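Thiol transferase (Phanerochaete chrysosporium, PDB 4F0B) is a Ure2p-type glutathione transferase that binds oxidized glutathione disulfide and probably acts in glutathione-dependent thiol transfer. Local coordinates at residues E28-A31 and P36-E39; A86-L91 and Q117-A122. All coordinates share one frame; numbering follows the deposited sequence.

Overall arrangement
Interaction 1 lies within the N-terminal thioredoxin-like domain, where helix 20-33 turns back into strand 38-42. Interaction 2 joins helix 84-95 of that domain to helix 109-139 of the helical C-terminal domain. Their centres are about 18 Å apart, and along the chain interaction 1 closes before interaction 2 opens. They meet directly where Leu-29 CD1 packs 4.3 Å from Leu-91 O, helix 20-33 against helix 84-95. The centre of interaction 1 lies about 16 Å from the centre of the chain, that of interaction 2 about 9 Å. A bound oxidized glutathione disulfide lies about 9 Å from the side chain of Leu-88 in interaction 2, too far for direct contact.

Interaction 1 of 2, residues E28-A31 and P36-E39; sequences ELKA and PDYE
Lys-30 carries most of the contact between the end of helix 20-33 and the start of strand 38-42. Its apolar part does the packing. CG lies 3.3 Å from Pro-36 O, a buried carbonyl oxygen with no hydrogen-bond partner in the model. The lysine side chain bends at its third torsion (chi3 58°) and crosses Tyr-38 at about a right angle, with CD against the ring edge. There Lys-30 CD lies in the ring plane, 3.7 Å from Tyr-38 CE1. Leu-29 CB adds a looser apolar contact, 4.2 Å from Pro-36 CD.

The polar link runs through water. Lys-30 NZ donates to a water at 2.8 Å, and that water donates to Asp-37 OD1. Tyr-38 N also donates to it, at 3.3 Å. Directly, NZ and Asp-37 OD1 are 4.2 Å apart, beyond a salt bridge. NZ has its salt bridge with Glu-27, whose OE2 also hydrogen-bonds Tyr-38 OH. With an alanine in place of Lys-30, Glu-27 would probably lose its positive mate and the water one of its donors, and the Tyr-38 ring edge its aliphatic neighbour.

With a cis peptide bond before Pro-36, the loop leads into strand 38-42; this is the helix-to-strand return of a beta-alpha-beta crossover, part of the thioredoxin-like domain of glutathione transferases.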
loop_
_atom_site.group_PDB
_atom_site.type_symbol
_atom_site.label_atom_id
_atom_site.label_comp_id
_atom_site.label_asym_id
_atom_site.label_seq_id
_atom_site.Cartn_x
_atom_site.Cartn_y
_atom_site.Cartn_z
ATOM N N GLU A 28 20.177 8.800 4.254
ATOM C CA GLU A 28 19.726 10.129 4.687
ATOM C C GLU A 28 19.833 10.264 6.201
ATOM O O GLU A 28 20.295 11.292 6.719
ATOM C CB GLU A 28 18.290 10.413 4.242
ATOM C CG GLU A 28 18.050 10.437 2.715
ATOM C CD GLU A 28 18.496 11.732 2.034
ATOM O OE1 GLU A 28 19.073 12.618 2.695
ATOM O OE2 GLU A 28 18.267 11.822 0.819
ATOM N N LEU A 29 19.456 9.192 6.913
ATOM C CA LEU A 29 19.559 9.197 8.375
ATOM C C LEU A 29 21.014 9.265 8.811
ATOM O O LEU A 29 21.367 10.034 9.711
ATOM C CB LEU A 29 18.893 7.942 8.944
ATOM C CG LEU A 29 17.379 7.867 8.756
ATOM C CD1 LEU A 29 16.883 6.462 9.122
ATOM C CD2 LEU A 29 16.667 8.923 9.615
ATOM N N LYS A 30 21.877 8.473 8.184
ATOM C CA LYS A 30 23.304 8.501 8.531
ATOM C C LYS A 30 23.892 9.918 8.356
ATOM O O LYS A 30 24.704 10.356 9.188
ATOM C CB LYS A 30 24.096 7.483 7.697
ATOM C CG LYS A 30 23.894 6.003 8.106
ATOM C CD LYS A 30 24.376 5.044 7.025
ATOM C CE LYS A 30 25.857 5.234 6.684
ATOM N NZ LYS A 30 26.336 4.161 5.733
ATOM N N ALA A 31 23.483 10.634 7.308
ATOM C CA ALA A 31 24.033 11.967 7.067
ATOM C C ALA A 31 23.586 12.993 8.102
ATOM O O ALA A 31 24.322 13.948 8.392
ATOM C CB ALA A 31 23.685 12.446 5.670
ATOM N N PRO A 36 21.651 4.960 11.683
ATOM C CA PRO A 36 22.325 3.694 11.991
ATOM C C PRO A 36 23.184 3.153 10.848
ATOM O O PRO A 36 22.842 3.279 9.666
ATOM C CB PRO A 36 21.156 2.737 12.256
ATOM C CG PRO A 36 20.059 3.241 11.311
ATOM C CD PRO A 36 20.247 4.750 11.260
ATOM N N ASP A 37 24.289 2.502 11.193
ATOM C CA ASP A 37 24.990 1.707 10.204
ATOM C C ASP A 37 24.222 0.428 9.922
ATOM O O ASP A 37 23.405 -0.015 10.733
ATOM C CB ASP A 37 26.403 1.370 10.681
ATOM C CG ASP A 37 27.314 2.589 10.696
ATOM O OD1 ASP A 37 27.449 3.229 9.626
ATOM O OD2 ASP A 37 27.875 2.923 11.771
ATOM N N TYR A 38 24.471 -0.158 8.765
ATOM C CA TYR A 38 23.687 -1.294 8.301
ATOM C C TYR A 38 24.514 -2.238 7.417
ATOM O O TYR A 38 25.497 -1.835 6.776
ATOM C CB TYR A 38 22.391 -0.814 7.567
ATOM C CG TYR A 38 22.651 -0.036 6.294
ATOM C CD1 TYR A 38 22.931 1.327 6.341
ATOM C CD2 TYR A 38 22.653 -0.671 5.059
ATOM C CE1 TYR A 38 23.211 2.048 5.197
ATOM C CE2 TYR A 38 22.887 0.047 3.881
ATOM C CZ TYR A 38 23.170 1.396 3.967
ATOM O OH TYR A 38 23.481 2.085 2.827
ATOM N N GLU A 39 24.132 -3.509 7.433
ATOM C CA GLU A 39 24.628 -4.505 6.504
ATOM C C GLU A 39 23.653 -4.587 5.363
ATOM O O GLU A 39 22.420 -4.482 5.562
ATOM C CB GLU A 39 24.692 -5.905 7.174
ATOM C CG GLU A 39 24.968 -7.101 6.196
ATOM C CD GLU A 39 25.009 -8.490 6.859
ATOM O OE1 GLU A 39 24.648 -8.617 8.057
ATOM O OE2 GLU A 39 25.418 -9.484 6.185
HETATM O O HOH W 1 26.661 1.834 7.331
#

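Interaction 2 of 2, residues A86-L91 and Q117-A122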
loop_
_atom_site.group_PDB
_atom_site.type_symbol
_atom_site.label_atom_id
_atom_site.label_comp_id
_atom_site.label_asym_id
_atom_site.label_seq_id
_atom_site.Cartn_x
_atom_site.Cartn_y
_atom_site.Cartn_z
ATOM N N ALA A 86 6.338 0.218 4.881
ATOM C CA ALA A 86 6.338 -0.108 6.315
ATOM C C ALA A 86 7.766 -0.005 6.875
ATOM O O ALA A 86 7.979 0.416 8.033
ATOM C CB ALA A 86 5.763 -1.528 6.561
ATOM N N ILE A 87 8.755 -0.396 6.071
ATOM C CA ILE A 87 10.172 -0.274 6.457
ATOM C C ILE A 87 10.551 1.209 6.634
ATOM O O ILE A 87 11.185 1.581 7.637
ATOM C CB ILE A 87 11.071 -0.917 5.413
ATOM C CG1 ILE A 87 10.813 -2.441 5.361
ATOM C CG2 ILE A 87 12.549 -0.627 5.739
ATOM C CD1 ILE A 87 11.368 -3.128 4.111
ATOM N N LEU A 88 10.103 2.043 5.677
ATOM C CA LEU A 88 10.390 3.480 5.794
ATOM C C LEU A 88 9.787 4.044 7.078
ATOM O O LEU A 88 10.431 4.802 7.807
ATOM C CB LEU A 88 9.842 4.220 4.562
ATOM C CG LEU A 88 10.507 3.840 3.241
ATOM C CD1 LEU A 88 9.820 4.566 2.075
ATOM C CD2 LEU A 88 11.980 4.234 3.182
ATOM N N LEU A 89 8.532 3.700 7.343
ATOM C CA LEU A 89 7.862 4.180 8.564
ATOM C C LEU A 89 8.562 3.684 9.841
ATOM O O LEU A 89 8.737 4.447 10.782
ATOM C CB LEU A 89 6.391 3.753 8.556
ATOM C CG LEU A 89 5.571 4.560 7.532
ATOM C CD1 LEU A 89 4.312 3.787 7.217
ATOM C CD2 LEU A 89 5.200 5.890 8.125
ATOM N N TYR A 90 8.950 2.412 9.872
ATOM C CA TYR A 90 9.648 1.868 11.034
ATOM C C TYR A 90 10.974 2.578 11.294
ATOM O O TYR A 90 11.292 2.950 12.419
ATOM C CB TYR A 90 9.956 0.388 10.801
ATOM C CG TYR A 90 10.657 -0.249 11.978
ATOM C CD1 TYR A 90 9.920 -0.782 13.045
ATOM C CD2 TYR A 90 12.056 -0.292 12.058
ATOM C CE1 TYR A 90 10.573 -1.348 14.153
ATOM C CE2 TYR A 90 12.706 -0.851 13.156
ATOM C CZ TYR A 90 11.962 -1.372 14.205
ATOM O OH TYR A 90 12.617 -1.941 15.298
ATOM N N LEU A 91 11.764 2.732 10.233
ATOM C CA LEU A 91 13.069 3.355 10.394
ATOM C C LEU A 91 12.909 4.805 10.813
ATOM O O LEU A 91 13.677 5.300 11.665
ATOM C CB LEU A 91 13.878 3.252 9.098
ATOM C CG LEU A 91 14.377 1.847 8.729
ATOM C CD1 LEU A 91 14.995 1.863 7.341
ATOM C CD2 LEU A 91 15.408 1.356 9.755
ATOM N N GLN A 117 -1.264 8.618 3.747
ATOM C CA GLN A 117 -2.098 8.602 2.544
ATOM C C GLN A 117 -1.238 8.557 1.289
ATOM O O GLN A 117 -1.530 7.771 0.361
ATOM C CB GLN A 117 -2.998 9.843 2.528
ATOM C CG GLN A 117 -4.018 9.870 3.669
ATOM C CD GLN A 117 -4.779 11.159 3.666
ATOM O OE1 GLN A 117 -5.342 11.561 2.654
ATOM N NE2 GLN A 117 -4.795 11.852 4.823
ATOM N N TRP A 118 -0.187 9.384 1.219
ATOM C CA TRP A 118 0.670 9.366 0.024
ATOM C C TRP A 118 1.528 8.111 -0.091
ATOM O O TRP A 118 1.739 7.623 -1.203
ATOM C CB TRP A 118 1.455 10.687 -0.121
ATOM C CG TRP A 118 0.533 11.805 -0.513
ATOM C CD1 TRP A 118 -0.060 12.697 0.320
ATOM C CD2 TRP A 118 0.037 12.095 -1.839
ATOM N NE1 TRP A 118 -0.879 13.560 -0.408
ATOM C CE2 TRP A 118 -0.844 13.185 -1.726
ATOM C CE3 TRP A 118 0.268 11.549 -3.089
ATOM C CZ2 TRP A 118 -1.501 13.736 -2.841
ATOM C CZ3 TRP A 118 -0.387 12.090 -4.192
ATOM C CH2 TRP A 118 -1.249 13.174 -4.050
ATOM N N LEU A 119 1.951 7.548 1.042
ATOM C CA LEU A 119 2.646 6.265 0.993
ATOM C C LEU A 119 1.722 5.171 0.479
ATOM O O LEU A 119 2.111 4.382 -0.400
ATOM C CB LEU A 119 3.198 5.886 2.370
ATOM C CG LEU A 119 4.423 6.676 2.805
ATOM C CD1 LEU A 119 4.694 6.387 4.286
ATOM C CD2 LEU A 119 5.665 6.263 2.009
ATOM N N PHE A 120 0.501 5.113 1.014
ATOM C CA PHE A 120 -0.459 4.107 0.548
ATOM C C PHE A 120 -0.860 4.340 -0.915
ATOM O O PHE A 120 -1.053 3.347 -1.664
ATOM C CB PHE A 120 -1.673 4.013 1.476
ATOM C CG PHE A 120 -1.442 3.159 2.686
ATOM C CD1 PHE A 120 -1.372 1.783 2.563
ATOM C CD2 PHE A 120 -1.297 3.733 3.965
ATOM C CE1 PHE A 120 -1.156 0.996 3.684
ATOM C CE2 PHE A 120 -1.088 2.947 5.102
ATOM C CZ PHE A 120 -1.023 1.554 4.967
ATOM N N PHE A 121 -0.968 5.594 -1.346
ATOM C CA PHE A 121 -1.234 5.869 -2.749
ATOM C C PHE A 121 -0.139 5.249 -3.622
ATOM O O PHE A 121 -0.430 4.638 -4.652
ATOM C CB PHE A 121 -1.333 7.399 -2.950
ATOM C CG PHE A 121 -1.262 7.818 -4.402
ATOM C CD1 PHE A 121 -2.369 7.676 -5.257
ATOM C CD2 PHE A 121 -0.097 8.357 -4.912
ATOM C CE1 PHE A 121 -2.293 8.075 -6.624
ATOM C CE2 PHE A 121 -0.003 8.768 -6.271
ATOM C CZ PHE A 121 -1.096 8.616 -7.124
ATOM N N ALA A 122 1.115 5.474 -3.264
ATOM C CA ALA A 122 2.241 4.933 -4.023
ATOM C C ALA A 122 2.232 3.413 -3.954
ATOM O O ALA A 122 2.492 2.734 -4.959
ATOM C CB ALA A 122 3.543 5.408 -3.405
#
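The interface between the thioredoxin-like and all-helical domains of the glutathione transferase fold holds this contact. Helix 84-95 comes from the first domain and helix 109-139 from the second. Three leucines do the touching, and all are buried.

Leu-89 and Leu-119 reach toward each other tip to tip. One methyl of Leu-119 faces the whole branched end of Leu-89. Leu-119 CD1 lies 3.8 Å from Leu-89 CG. It is 3.9 Å from Leu-89 CD1 and equally 3.9 Å from Leu-89 CD2, and so sits over the fork rather than against one branch. Leu-89 CG is anti to its carbonyl carbon (chi1 -72°), which carries the fork out toward the second helix. The other methyl of Leu-119 serves Leu-88: Leu-119 CD2 is 4.5 Å from Leu-88 CD1, a looser approach. The two methyls of Leu-119 thus meet neighbouring residues of one helix.

Other elements close round the leucines. Helix 178-187 packs on them through Lys-182, which touches both Leu-88 and Leu-119, and through Ile-178 on Leu-89. Phe-120 of the second subunit also packs on Leu-89, and its ring stacks on Phe-120 of this chain, so the domain contact adjoins the dimer interface.

Between the two segments the chemistry is purely apolar. The contact is small, burying 122 Å² in all. It depends on the fit of branched side chains, which suggests that exclusion of water, rather than any directional bond, favours the pairing at this point of the domain interface.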